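PDB 3T6Q: CD180 antigen from Mus musculus, which may cooperate with MD-1 and TLR4 in the innate immune response of B cells to bacterial lipopolysaccharide, leading to NF-kappa-B activation. Local coordinates for residues L330-N335 and L355-D360; L283-T288 and L306-N311; L45-N50 and W71-T76; T51-L56 and D75-Q80. All blocks are in the same frame, centred on the assembly; numbering follows the deposited sequence.

Contact 1: L330-N335 and L355-D360; sequences LSIKGN and LDLSHD. With NAG (2-acetamido-2-deoxy-beta-D-glucopyranose), chain E; MAN (alpha-D-mannopyranose), chain B; MAN (alpha-D-mannopyranose), chain C; NAG (2-acetamido-2-deoxy-beta-D-glucopyranose), chain D.
Leu-330 and Leu-355 lie side by side on the buried side of the contact, pointing the same way. CD2 of Leu-330 meets CD1 of Leu-355 at 3.8 Å. Ile-332 CB packs on Leu-357 CD2 at 4.2 Å. The parallel backbones are joined tightly. Asp-356 N donates to Leu-330 O, and Ile-332 N to Asp-356 O. Beyond the strands, Gly-334 N still reaches Ser-358 O. The carboxylate of Asp-360 is buried here too. Asp-360 OD1 accepts from Asn-335 N at 3.0 Å, met nearly along its C-O axis.

The other side is looser and wetter. A water bridges Ser-331 OG and Asp-356 OD2, donating to the latter. Asp-356 OD1 accepts from Ser-358 N, which makes an Asx turn, and from Ser-358 OG on its syn lone pair. Lys-333 lays its CB on Ser-358 OG at 3.2 Å. NZ leads away to a salt bridge with an acidic side chain of the chain of another protein. Sugars cover the end of the contact. O6 of one N-acetylglucosamine donates to Ser-358 OG. His-359 NE2 donates to O7 of a second at 2.9 Å, nearly straight, and a mannose C3 lies over one face of the ring, toward the rim.

These are adjacent leucine-rich repeats, LRR 11 and LRR 12, with Asn-335 and Asp-360 in the consensus asparagine place. Strand 329-331 runs between strands 305-307 and 354-356, and strand 380-382 follows.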
# COMPACT_ATOMS: atom_id res chain seq x y z
N LEU A 330 26.80 -32.69 -3.27
CA LEU A 330 25.47 -33.31 -3.25
C LEU A 330 24.87 -33.14 -1.85
O LEU A 330 25.47 -33.57 -0.88
CB LEU A 330 25.57 -34.82 -3.57
CG LEU A 330 24.22 -35.60 -3.45
CD1 LEU A 330 23.19 -35.08 -4.46
CD2 LEU A 330 24.48 -37.08 -3.70
N SER A 331 23.69 -32.50 -1.78
CA SER A 331 22.95 -32.31 -0.53
C SER A 331 21.62 -32.98 -0.62
O SER A 331 20.85 -32.72 -1.55
CB SER A 331 22.69 -30.82 -0.31
OG SER A 331 23.94 -30.20 -0.13
N ILE A 332 21.36 -33.89 0.31
CA ILE A 332 20.06 -34.53 0.35
C ILE A 332 19.74 -34.61 1.82
O ILE A 332 19.82 -35.66 2.43
CB ILE A 332 20.06 -35.96 -0.25
CG1 ILE A 332 20.72 -35.98 -1.62
CG2 ILE A 332 18.61 -36.46 -0.40
CD1 ILE A 332 20.96 -37.39 -2.15
N LYS A 333 19.40 -33.49 2.40
CA LYS A 333 19.14 -33.49 3.85
C LYS A 333 17.66 -33.24 4.12
O LYS A 333 16.95 -32.72 3.24
CB LYS A 333 20.00 -32.44 4.54
CG LYS A 333 19.35 -31.07 4.56
CD LYS A 333 19.90 -30.21 5.71
CE LYS A 333 19.28 -28.83 5.71
NZ LYS A 333 19.71 -28.12 4.46
N GLY A 334 17.18 -33.61 5.31
CA GLY A 334 15.75 -33.42 5.64
C GLY A 334 14.76 -34.19 4.77
O GLY A 334 13.63 -33.71 4.57
N ASN A 335 15.19 -35.30 4.17
CA ASN A 335 14.26 -36.22 3.45
C ASN A 335 13.07 -36.57 4.35
O ASN A 335 13.26 -36.81 5.55
CB ASN A 335 14.99 -37.52 3.11
CG ASN A 335 14.30 -38.30 2.02
OD1 ASN A 335 14.35 -37.93 0.86
ND2 ASN A 335 13.69 -39.43 2.38
N LEU A 355 29.28 -34.13 0.76
CA LEU A 355 28.02 -34.92 0.81
C LEU A 355 27.29 -34.59 2.08
O LEU A 355 27.84 -34.75 3.19
CB LEU A 355 28.34 -36.42 0.76
CG LEU A 355 27.16 -37.41 0.86
CD1 LEU A 355 26.14 -37.11 -0.24
CD2 LEU A 355 27.69 -38.83 0.70
N ASP A 356 26.07 -34.06 1.95
CA ASP A 356 25.27 -33.74 3.15
C ASP A 356 24.10 -34.75 3.19
O ASP A 356 23.24 -34.74 2.31
CB ASP A 356 24.76 -32.28 3.07
CG ASP A 356 23.92 -31.87 4.31
OD1 ASP A 356 23.70 -32.71 5.21
OD2 ASP A 356 23.49 -30.69 4.38
N LEU A 357 24.09 -35.64 4.18
CA LEU A 357 23.03 -36.63 4.38
C LEU A 357 22.45 -36.48 5.80
O LEU A 357 22.18 -37.48 6.50
CB LEU A 357 23.54 -38.04 4.17
CG LEU A 357 23.94 -38.43 2.75
CD1 LEU A 357 24.68 -39.77 2.77
CD2 LEU A 357 22.73 -38.45 1.82
N SER A 358 22.28 -35.24 6.20
CA SER A 358 21.77 -34.91 7.52
C SER A 358 20.25 -34.99 7.62
O SER A 358 19.55 -34.86 6.62
CB SER A 358 22.30 -33.55 7.99
OG SER A 358 21.84 -32.49 7.20
N HIS A 359 19.76 -35.22 8.84
CA HIS A 359 18.31 -35.13 9.11
C HIS A 359 17.55 -36.12 8.23
O HIS A 359 16.44 -35.83 7.76
CB HIS A 359 17.85 -33.72 8.78
CG HIS A 359 18.02 -32.73 9.92
ND1 HIS A 359 17.31 -32.82 11.06
CD2 HIS A 359 18.88 -31.65 10.06
CE1 HIS A 359 17.63 -31.79 11.88
NE2 HIS A 359 18.61 -31.07 11.28
N ASP A 360 18.10 -37.31 8.02
CA ASP A 360 17.51 -38.26 7.11
C ASP A 360 16.94 -39.55 7.80
O ASP A 360 16.55 -40.51 7.11
CB ASP A 360 18.54 -38.63 6.03
CG ASP A 360 18.62 -37.58 4.89
OD1 ASP A 360 17.70 -36.78 4.72
OD2 ASP A 360 19.64 -37.58 4.16
C1 NAG E . 25.62 -30.64 8.99
C2 NAG E . 26.15 -29.19 9.08
C3 NAG E . 25.45 -28.44 10.23
C4 NAG E . 23.94 -28.62 10.17
C5 NAG E . 23.59 -30.09 10.02
C6 NAG E . 22.09 -30.38 9.94
C7 NAG E . 28.42 -28.38 8.57
C8 NAG E . 29.88 -28.52 8.88
N2 NAG E . 27.59 -29.19 9.26
O3 NAG E . 25.79 -27.08 10.14
O4 NAG E . 23.27 -28.18 11.36
O5 NAG E . 24.23 -30.64 8.87
O6 NAG E . 21.58 -30.02 8.65
O7 NAG E . 28.06 -27.54 7.75
C1 MAN B . 13.66 -29.36 10.58
C2 MAN B . 13.31 -30.62 9.80
C3 MAN B . 14.55 -31.16 9.04
C4 MAN B . 15.15 -30.02 8.19
C5 MAN B . 15.44 -28.77 9.06
C6 MAN B . 16.00 -27.58 8.28
O2 MAN B . 12.36 -30.22 8.86
O3 MAN B . 14.14 -32.22 8.20
O4 MAN B . 16.34 -30.44 7.52
O5 MAN B . 14.26 -28.34 9.75
O6 MAN B . 14.98 -27.14 7.34
C1 MAN C . 16.06 -28.56 13.08
C2 MAN C . 14.60 -28.69 12.64
C3 MAN C . 13.73 -29.06 13.82
C4 MAN C . 14.25 -30.34 14.48
C5 MAN C . 15.69 -30.07 14.94
C6 MAN C . 16.34 -31.28 15.65
O2 MAN C . 14.49 -29.76 11.72
O3 MAN C . 12.38 -29.23 13.40
O4 MAN C . 13.44 -30.59 15.60
O5 MAN C . 16.48 -29.69 13.81
O6 MAN C . 16.17 -32.44 14.87
C1 NAG D . 23.19 -26.78 11.59
C2 NAG D . 21.79 -26.52 12.16
C3 NAG D . 21.64 -25.06 12.62
C4 NAG D . 22.81 -24.61 13.52
C5 NAG D . 24.18 -25.12 13.11
C6 NAG D . 25.11 -25.12 14.36
C7 NAG D . 19.94 -27.75 11.11
C8 NAG D . 19.07 -27.83 9.86
N2 NAG D . 20.84 -26.78 11.11
O3 NAG D . 20.45 -24.94 13.43
O4 NAG D . 22.90 -23.19 13.41
O5 NAG D . 24.17 -26.45 12.59
O6 NAG D . 26.36 -25.23 13.73
O7 NAG D . 19.83 -28.56 12.02
O HOH W 1 23.90 -28.87 2.36

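Contact 2: L283-T288 and L306-N311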
# COMPACT_ATOMS: atom_id res chain seq x y z
N LEU A 283 22.12 -26.87 -9.37
CA LEU A 283 20.66 -27.02 -9.52
C LEU A 283 20.07 -27.34 -8.13
O LEU A 283 20.52 -28.26 -7.42
CB LEU A 283 20.31 -28.13 -10.53
CG LEU A 283 18.87 -28.67 -10.55
CD1 LEU A 283 17.95 -27.55 -11.02
CD2 LEU A 283 18.88 -29.84 -11.52
N ASP A 284 19.06 -26.57 -7.76
CA ASP A 284 18.43 -26.75 -6.43
C ASP A 284 16.98 -27.19 -6.59
O ASP A 284 16.13 -26.41 -7.05
CB ASP A 284 18.49 -25.45 -5.62
CG ASP A 284 18.15 -25.67 -4.14
OD1 ASP A 284 17.17 -26.41 -3.84
OD2 ASP A 284 18.92 -25.14 -3.29
N LEU A 285 16.68 -28.42 -6.17
CA LEU A 285 15.30 -28.97 -6.26
C LEU A 285 14.71 -29.26 -4.87
O LEU A 285 14.01 -30.26 -4.68
CB LEU A 285 15.33 -30.22 -7.13
CG LEU A 285 15.75 -29.97 -8.61
CD1 LEU A 285 16.00 -31.31 -9.31
CD2 LEU A 285 14.66 -29.19 -9.37
N THR A 286 15.02 -28.39 -3.91
CA THR A 286 14.55 -28.51 -2.53
C THR A 286 13.02 -28.62 -2.47
O THR A 286 12.30 -27.80 -3.07
CB THR A 286 15.00 -27.31 -1.68
OG1 THR A 286 16.41 -27.32 -1.56
CG2 THR A 286 14.37 -27.41 -0.23
N ALA A 287 12.54 -29.66 -1.79
CA ALA A 287 11.09 -29.80 -1.49
C ALA A 287 10.21 -29.79 -2.75
O ALA A 287 9.18 -29.10 -2.76
CB ALA A 287 10.66 -28.72 -0.50
N THR A 288 10.57 -30.56 -3.76
CA THR A 288 9.84 -30.57 -5.02
C THR A 288 8.99 -31.82 -5.19
O THR A 288 8.56 -32.16 -6.32
CB THR A 288 10.79 -30.44 -6.25
OG1 THR A 288 11.88 -31.39 -6.15
CG2 THR A 288 11.31 -28.95 -6.37
N LEU A 306 24.25 -30.29 -6.70
CA LEU A 306 22.86 -30.69 -6.77
C LEU A 306 22.25 -30.71 -5.35
O LEU A 306 22.84 -31.28 -4.42
CB LEU A 306 22.72 -32.08 -7.42
CG LEU A 306 21.31 -32.68 -7.58
CD1 LEU A 306 20.39 -31.81 -8.46
CD2 LEU A 306 21.38 -34.13 -8.10
N VAL A 307 21.08 -30.10 -5.20
CA VAL A 307 20.42 -30.12 -3.92
C VAL A 307 19.10 -30.86 -4.10
O VAL A 307 18.24 -30.43 -4.88
CB VAL A 307 20.14 -28.71 -3.41
CG1 VAL A 307 19.39 -28.78 -2.04
CG2 VAL A 307 21.45 -27.90 -3.24
N LEU A 308 18.93 -31.97 -3.38
CA LEU A 308 17.65 -32.78 -3.45
C LEU A 308 17.03 -32.90 -2.05
O LEU A 308 16.30 -33.85 -1.75
CB LEU A 308 17.97 -34.18 -3.95
CG LEU A 308 18.58 -34.29 -5.38
CD1 LEU A 308 18.96 -35.73 -5.74
CD2 LEU A 308 17.63 -33.72 -6.40
N SER A 309 17.38 -31.95 -1.20
CA SER A 309 16.87 -31.92 0.18
C SER A 309 15.35 -31.82 0.23
O SER A 309 14.71 -31.25 -0.69
CB SER A 309 17.49 -30.72 0.88
OG SER A 309 18.90 -30.89 0.91
N ALA A 310 14.79 -32.34 1.33
CA ALA A 310 13.39 -32.15 1.70
C ALA A 310 12.43 -32.80 0.71
O ALA A 310 11.29 -32.36 0.56
CB ALA A 310 13.07 -30.66 1.95
N ASN A 311 12.90 -33.83 0.03
CA ASN A 311 12.09 -34.62 -0.89
C ASN A 311 11.65 -35.91 -0.20
O ASN A 311 11.74 -35.97 1.04
CB ASN A 311 12.91 -34.83 -2.16
CG ASN A 311 12.83 -33.59 -3.03
OD1 ASN A 311 11.74 -33.10 -3.26
ND2 ASN A 311 13.97 -33.00 -3.36
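Asn-311 and Thr-288 hold one backbone oxygen, Leu-285 O, from opposite faces of its carbonyl plane. Asn-311 ND2 comes to Leu-285 O from across the contact at 3.0 Å, almost straight at 177°. Thr-288 OG1 comes from within its own segment at 2.8 Å. The Asn-311 amide works at both ends: ND2 donates, and OD1 accepts from Thr-288 N and from Leu-290 N beyond the segment. A weak bond from ND2 to Leu-308 O ties the amide to its own segment. Backbone bonds run from Val-307 N to Leu-283 O, Leu-285 N to Val-307 O and, beyond the strands, Ala-287 N to Ser-309 O.

Val-307 packs against the flat carboxylate of Asp-284, its CB 3.7 Å from Asp-284 CG. Its CG1, anti to the backbone N (chi1 178°), lies beside Thr-286 OG1 at 3.4 Å. Asp-284 OD1 is kept in place by Thr-286, whose OG1 uses the syn lone pair while its N completes an Asx turn. On the buried face Leu-283 CD2 touches Leu-306 CD1 at 3.9 Å, and Leu-285 lies alongside Leu-308. Ala-287 and Ala-310 meet through their CB atoms at 3.9 Å, and both also pack on polar side chains of the chain of another protein.

Two successive turns of a leucine-rich repeat solenoid meet here. Both follow the LxxLxLxxN pattern: leucines point inward, and Asn-311 holds the asparagine place, taken by Thr-288 in the preceding repeat.

Contact 3: L45-N50 and W71-T76. With NAG (2-acetamido-2-deoxy-beta-D-glucopyranose), chain R.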
# COMPACT_ATOMS: atom_id res chain seq x y z
N LEU A 45 8.03 10.57 15.00
CA LEU A 45 8.56 11.74 14.30
C LEU A 45 7.67 12.17 13.12
O LEU A 45 8.01 11.96 11.97
CB LEU A 45 9.99 11.45 13.80
CG LEU A 45 10.99 11.03 14.87
CD1 LEU A 45 12.22 10.53 14.12
CD2 LEU A 45 11.39 12.15 15.84
N PRO A 46 6.51 12.81 13.42
CA PRO A 46 5.52 13.01 12.36
C PRO A 46 6.09 13.80 11.19
O PRO A 46 5.76 13.52 10.03
CB PRO A 46 4.39 13.78 13.11
CG PRO A 46 4.49 13.26 14.49
CD PRO A 46 5.97 13.14 14.75
N THR A 47 6.98 14.76 11.46
CA THR A 47 7.69 15.43 10.35
C THR A 47 9.16 15.44 10.73
O THR A 47 9.48 15.53 11.89
CB THR A 47 7.26 16.90 10.15
OG1 THR A 47 7.64 17.65 11.30
CG2 THR A 47 5.73 17.06 9.94
N ILE A 48 10.03 15.29 9.74
CA ILE A 48 11.46 15.49 9.96
C ILE A 48 11.84 16.59 8.97
O ILE A 48 11.21 16.77 7.87
CB ILE A 48 12.30 14.17 9.83
CG1 ILE A 48 12.10 13.51 8.43
CG2 ILE A 48 11.88 13.20 10.94
CD1 ILE A 48 12.93 12.23 8.23
N GLN A 49 12.85 17.36 9.35
CA GLN A 49 13.12 18.60 8.62
C GLN A 49 14.58 19.02 8.96
O GLN A 49 15.27 18.29 9.68
CB GLN A 49 12.10 19.69 9.04
CG GLN A 49 12.12 20.06 10.53
CD GLN A 49 11.10 19.29 11.33
OE1 GLN A 49 10.07 18.86 10.81
NE2 GLN A 49 11.38 19.11 12.61
N ASN A 50 15.02 20.17 8.47
CA ASN A 50 16.43 20.60 8.56
C ASN A 50 16.99 20.65 9.95
O ASN A 50 18.18 20.44 10.14
CB ASN A 50 16.66 21.92 7.81
CG ASN A 50 16.02 23.12 8.52
OD1 ASN A 50 14.93 23.02 9.09
ND2 ASN A 50 16.71 24.26 8.50
N TRP A 71 6.26 13.33 6.78
CA TRP A 71 6.85 14.39 5.96
C TRP A 71 8.35 14.39 6.07
O TRP A 71 8.87 14.38 7.16
CB TRP A 71 6.34 15.78 6.40
CG TRP A 71 4.85 15.91 6.22
CD1 TRP A 71 3.85 15.64 7.16
CD2 TRP A 71 4.14 16.24 4.97
NE1 TRP A 71 2.59 15.84 6.61
CE2 TRP A 71 2.70 16.18 5.30
CE3 TRP A 71 4.52 16.55 3.68
CZ2 TRP A 71 1.72 16.46 4.35
CZ3 TRP A 71 3.52 16.84 2.74
CH2 TRP A 71 2.16 16.79 3.07
N ILE A 72 9.04 14.49 4.94
CA ILE A 72 10.52 14.73 4.94
C ILE A 72 10.79 16.03 4.18
O ILE A 72 10.71 16.04 2.94
CB ILE A 72 11.30 13.57 4.27
CG1 ILE A 72 10.82 12.22 4.84
CG2 ILE A 72 12.83 13.76 4.47
CD1 ILE A 72 11.62 11.00 4.31
N HIS A 73 11.06 17.11 4.92
CA HIS A 73 11.15 18.46 4.34
C HIS A 73 12.54 18.80 3.86
O HIS A 73 13.47 17.99 3.98
CB HIS A 73 10.64 19.53 5.34
CG HIS A 73 9.14 19.46 5.61
ND1 HIS A 73 8.23 19.13 4.66
CD2 HIS A 73 8.41 19.68 6.77
CE1 HIS A 73 7.00 19.12 5.21
NE2 HIS A 73 7.11 19.48 6.49
N GLU A 74 12.70 20.00 3.29
CA GLU A 74 13.97 20.41 2.66
C GLU A 74 15.14 20.21 3.62
O GLU A 74 15.01 20.39 4.82
CB GLU A 74 13.91 21.85 2.12
CG GLU A 74 13.74 22.92 3.19
CD GLU A 74 13.08 24.20 2.69
OE1 GLU A 74 13.04 25.16 3.48
OE2 GLU A 74 12.59 24.25 1.55
N ASP A 75 16.28 19.77 3.08
CA ASP A 75 17.50 19.62 3.87
C ASP A 75 17.38 18.84 5.18
O ASP A 75 18.15 19.08 6.12
CB ASP A 75 18.08 21.03 4.17
CG ASP A 75 18.35 21.83 2.90
OD1 ASP A 75 19.06 21.29 2.02
OD2 ASP A 75 17.86 22.97 2.77
N THR A 76 16.47 17.86 5.26
CA THR A 76 16.36 17.05 6.47
C THR A 76 17.73 16.41 6.91
O THR A 76 18.05 16.29 8.13
CB THR A 76 15.28 15.94 6.30
OG1 THR A 76 13.97 16.55 6.22
CG2 THR A 76 15.32 14.98 7.46
C1 NAG R . 16.24 25.48 9.10
C2 NAG R . 17.39 26.33 9.68
C3 NAG R . 16.89 27.75 10.03
C4 NAG R . 15.95 28.37 8.98
C5 NAG R . 14.86 27.35 8.68
C6 NAG R . 13.76 27.80 7.73
C7 NAG R . 19.14 24.84 10.62
C8 NAG R . 19.74 24.19 11.82
N2 NAG R . 18.07 25.65 10.79
O3 NAG R . 18.00 28.60 10.13
O4 NAG R . 15.43 29.60 9.44
O5 NAG R . 15.50 26.22 8.13
O6 NAG R . 14.32 27.94 6.45
O7 NAG R . 19.67 24.61 9.53
O HOH W 2 18.58 17.69 10.16
O HOH W 3 13.45 21.65 6.61
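Pro-46 O, Trp-71 O and Ile-48 O take backbone bonds in turn from Trp-71 N, Ile-48 N and His-73 N, the parallel pairing of two very short strands. Ile-48 is the main apolar group. Its CG1 occupies the place between the backbone N and the carbonyl carbon (chi1 57°) and meets Thr-76 CG2 at 3.7 Å. The two side chains cross at about a right angle. CD1 of Ile-48 also reaches Ile-72 CG1 at 4.0 Å, the two isoleucines lying side by side.

Thr-76 OG1 turns back to donate to His-73 O at 2.7 Å. That oxygen also accepts Thr-76 N from the same face, closing the type II turn from His-73 to Thr-76. Strands 47-48 and 71-72, with strand 95-96 next in line, form a small second parallel sheet of the leucine-rich repeat solenoid, apart from the main row of repeat strands.

On the face of Thr-47 and Trp-71, Thr-47 CG2 lies 3.6 Å from Trp-71 CD1. Thr-47 OG1 donates to Gln-49 OE1, on a lone pair in the carbonyl plane. Trp-71 NE1 is hydrogen-bonded to a glycerol, probably from the crystallisation liquor, and the His-73 ring meets a polar side chain of the chain of another protein. At the far end a water joins Asn-50 N to Glu-74 O. Asn-50 CB packs on Asp-75 CB at 4.0 Å. Its ND2 carries the N-linked N-acetylglucosamine, bonded to C1 at 1.4 Å.

Contact 4: T51-L56 and D75-Q80. With NAG (2-acetamido-2-deoxy-beta-D-glucopyranose), chain R.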
# COMPACT_ATOMS: atom_id res chain seq x y z
N THR A 51 16.13 20.84 10.95
CA THR A 51 16.58 20.91 12.34
C THR A 51 16.62 19.57 13.10
O THR A 51 17.14 19.48 14.23
CB THR A 51 15.66 21.85 13.14
OG1 THR A 51 14.31 21.48 12.88
CG2 THR A 51 15.87 23.31 12.69
N THR A 52 16.05 18.52 12.52
CA THR A 52 15.88 17.28 13.27
C THR A 52 17.21 16.60 13.63
O THR A 52 17.40 16.14 14.77
CB THR A 52 15.02 16.29 12.46
OG1 THR A 52 13.80 16.95 12.08
CG2 THR A 52 14.75 15.03 13.30
N PHE A 53 18.12 16.55 12.66
CA PHE A 53 19.36 15.74 12.84
C PHE A 53 20.65 16.60 12.77
O PHE A 53 21.76 16.06 12.80
CB PHE A 53 19.43 14.64 11.74
CG PHE A 53 18.23 13.69 11.72
CD1 PHE A 53 17.35 13.68 10.64
CD2 PHE A 53 17.99 12.80 12.77
CE1 PHE A 53 16.25 12.83 10.62
CE2 PHE A 53 16.87 11.93 12.76
CZ PHE A 53 16.01 11.95 11.69
N SER A 54 20.51 17.92 12.65
CA SER A 54 21.64 18.76 12.20
C SER A 54 22.89 18.72 13.09
O SER A 54 23.99 18.94 12.59
CB SER A 54 21.22 20.22 11.91
OG SER A 54 20.66 20.78 13.07
N ARG A 55 22.77 18.39 14.38
CA ARG A 55 24.00 18.32 15.18
C ARG A 55 24.78 16.98 15.08
O ARG A 55 25.95 16.93 15.45
CB ARG A 55 23.74 18.74 16.63
CG ARG A 55 23.02 17.71 17.44
CD ARG A 55 22.98 18.16 18.87
NE ARG A 55 22.27 17.19 19.68
CZ ARG A 55 22.85 16.16 20.27
NH1 ARG A 55 22.11 15.33 20.98
NH2 ARG A 55 24.15 15.97 20.15
N LEU A 56 24.13 15.92 14.56
CA LEU A 56 24.75 14.59 14.45
C LEU A 56 25.53 14.47 13.12
O LEU A 56 25.14 13.76 12.16
CB LEU A 56 23.68 13.48 14.61
CG LEU A 56 22.93 13.53 15.94
CD1 LEU A 56 21.97 12.35 16.09
CD2 LEU A 56 23.87 13.60 17.16
N ASP A 75 16.28 19.77 3.08
CA ASP A 75 17.50 19.62 3.87
C ASP A 75 17.38 18.84 5.18
O ASP A 75 18.15 19.08 6.12
CB ASP A 75 18.08 21.03 4.17
CG ASP A 75 18.35 21.83 2.90
OD1 ASP A 75 19.06 21.29 2.02
OD2 ASP A 75 17.86 22.97 2.77
N THR A 76 16.47 17.86 5.26
CA THR A 76 16.36 17.05 6.47
C THR A 76 17.73 16.41 6.91
O THR A 76 18.05 16.29 8.13
CB THR A 76 15.28 15.94 6.30
OG1 THR A 76 13.97 16.55 6.22
CG2 THR A 76 15.32 14.98 7.46
N PHE A 77 18.49 15.97 5.92
CA PHE A 77 19.75 15.20 6.18
C PHE A 77 20.98 16.05 5.85
O PHE A 77 22.05 15.52 5.48
CB PHE A 77 19.73 13.89 5.38
CG PHE A 77 18.60 12.99 5.81
CD1 PHE A 77 17.49 12.80 5.00
CD2 PHE A 77 18.62 12.41 7.08
CE1 PHE A 77 16.43 12.01 5.43
CE2 PHE A 77 17.56 11.60 7.51
CZ PHE A 77 16.47 11.41 6.69
N GLN A 78 20.83 17.37 6.02
CA GLN A 78 21.87 18.31 5.56
C GLN A 78 23.22 18.07 6.19
O GLN A 78 24.21 18.30 5.53
CB GLN A 78 21.46 19.80 5.78
CG GLN A 78 21.25 20.17 7.24
CD GLN A 78 20.74 21.60 7.40
OE1 GLN A 78 20.45 22.28 6.42
NE2 GLN A 78 20.64 22.04 8.65
N SER A 79 23.27 17.61 7.45
CA SER A 79 24.57 17.46 8.13
C SER A 79 25.16 16.06 8.07
O SER A 79 26.21 15.80 8.68
CB SER A 79 24.49 17.87 9.60
OG SER A 79 24.04 19.20 9.78
N GLN A 80 24.47 15.15 7.37
CA GLN A 80 24.84 13.71 7.35
C GLN A 80 25.73 13.43 6.12
O GLN A 80 25.43 12.56 5.30
CB GLN A 80 23.56 12.83 7.34
CG GLN A 80 23.00 12.58 8.73
CD GLN A 80 22.38 13.83 9.34
OE1 GLN A 80 21.39 14.36 8.81
NE2 GLN A 80 22.94 14.30 10.44
C1 NAG R . 16.24 25.48 9.10
C2 NAG R . 17.39 26.33 9.68
C3 NAG R . 16.89 27.75 10.03
C4 NAG R . 15.95 28.37 8.98
C5 NAG R . 14.86 27.35 8.68
C6 NAG R . 13.76 27.80 7.73
C7 NAG R . 19.14 24.84 10.62
C8 NAG R . 19.74 24.19 11.82
N2 NAG R . 18.07 25.65 10.79
O3 NAG R . 18.00 28.60 10.13
O4 NAG R . 15.43 29.60 9.44
O5 NAG R . 15.50 26.22 8.13
O6 NAG R . 14.32 27.94 6.45
O7 NAG R . 19.67 24.61 9.53
O HOH W 2 18.58 17.69 10.16
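Phe-53 and Phe-77 lie side by side, pointing the same way, with ring planes only 9° apart. They are slid past each other, so they barely overlap: the centroids are 5.5 Å apart, and the touch is between Phe-53 CE1 and Phe-77 CE2 at 3.6 Å. Each ring has a threonine methyl over the centre of one face. Thr-52 CG2 covers Phe-53, and Thr-76 CG2 covers Phe-77. Thr-76 O lies at the edge of the Phe-53 ring, in its plane, 3.7 Å from CD1. The Phe-53 ring also packs on Ile-27, Leu-64 and Ile-48.

Both rings hold the phenylalanine place of the leucine-rich repeat consensus, one from LRR 1 and one from LRR 2; rows of such rings form the phenylalanine spine of some relatives.

Around the rings the backbone turns are tied by side chains. Gln-80 bends at chi2 (70°), which places CD; its NE2 donates to two carbonyls, Leu-56 O at 2.8 Å and Phe-53 O at 3.2 Å. Both are met from above the carbonyl plane. Leu-56 N reaches Phe-53 O from the opposite face, closing the type I turn from Phe-53 to Leu-56. Ser-79 OG donates to Ser-54 O at 2.8 Å, on an in-plane lone pair. Toward the surface Gln-78 extends its NE2 to O7 of the N-acetylglucosamine carried by Asn-50, at 2.9 Å in a nearly straight bond.

In the fold
Contacts 1 and 2 are mostly buried and adjoin. Strands 305-307 and 329-331 are neighbours, and Ser-331 O and Lys-333 O probably accept from Leu-308 N and Ala-310 N. Both pair main-row strands over inward leucines. In contact 1 an aspartate side chain bonds across to the neighbouring repeat's backbone, and glycans cover one end; in contact 2 an asparagine bonds across. Contacts 3 and 4 lie far off, near the N-terminal end. The centres of contacts 1 and 3 are about 52 Å apart. Contacts 3 and 4 share Asp-75 and Thr-76 and touch the same N-acetylglucosamine. Contact 3 is only partly buried and joins short strands of a second sheet. Contact 4 is buried, strandless, and relies on aromatic rings and side-chain bonds to carbonyls.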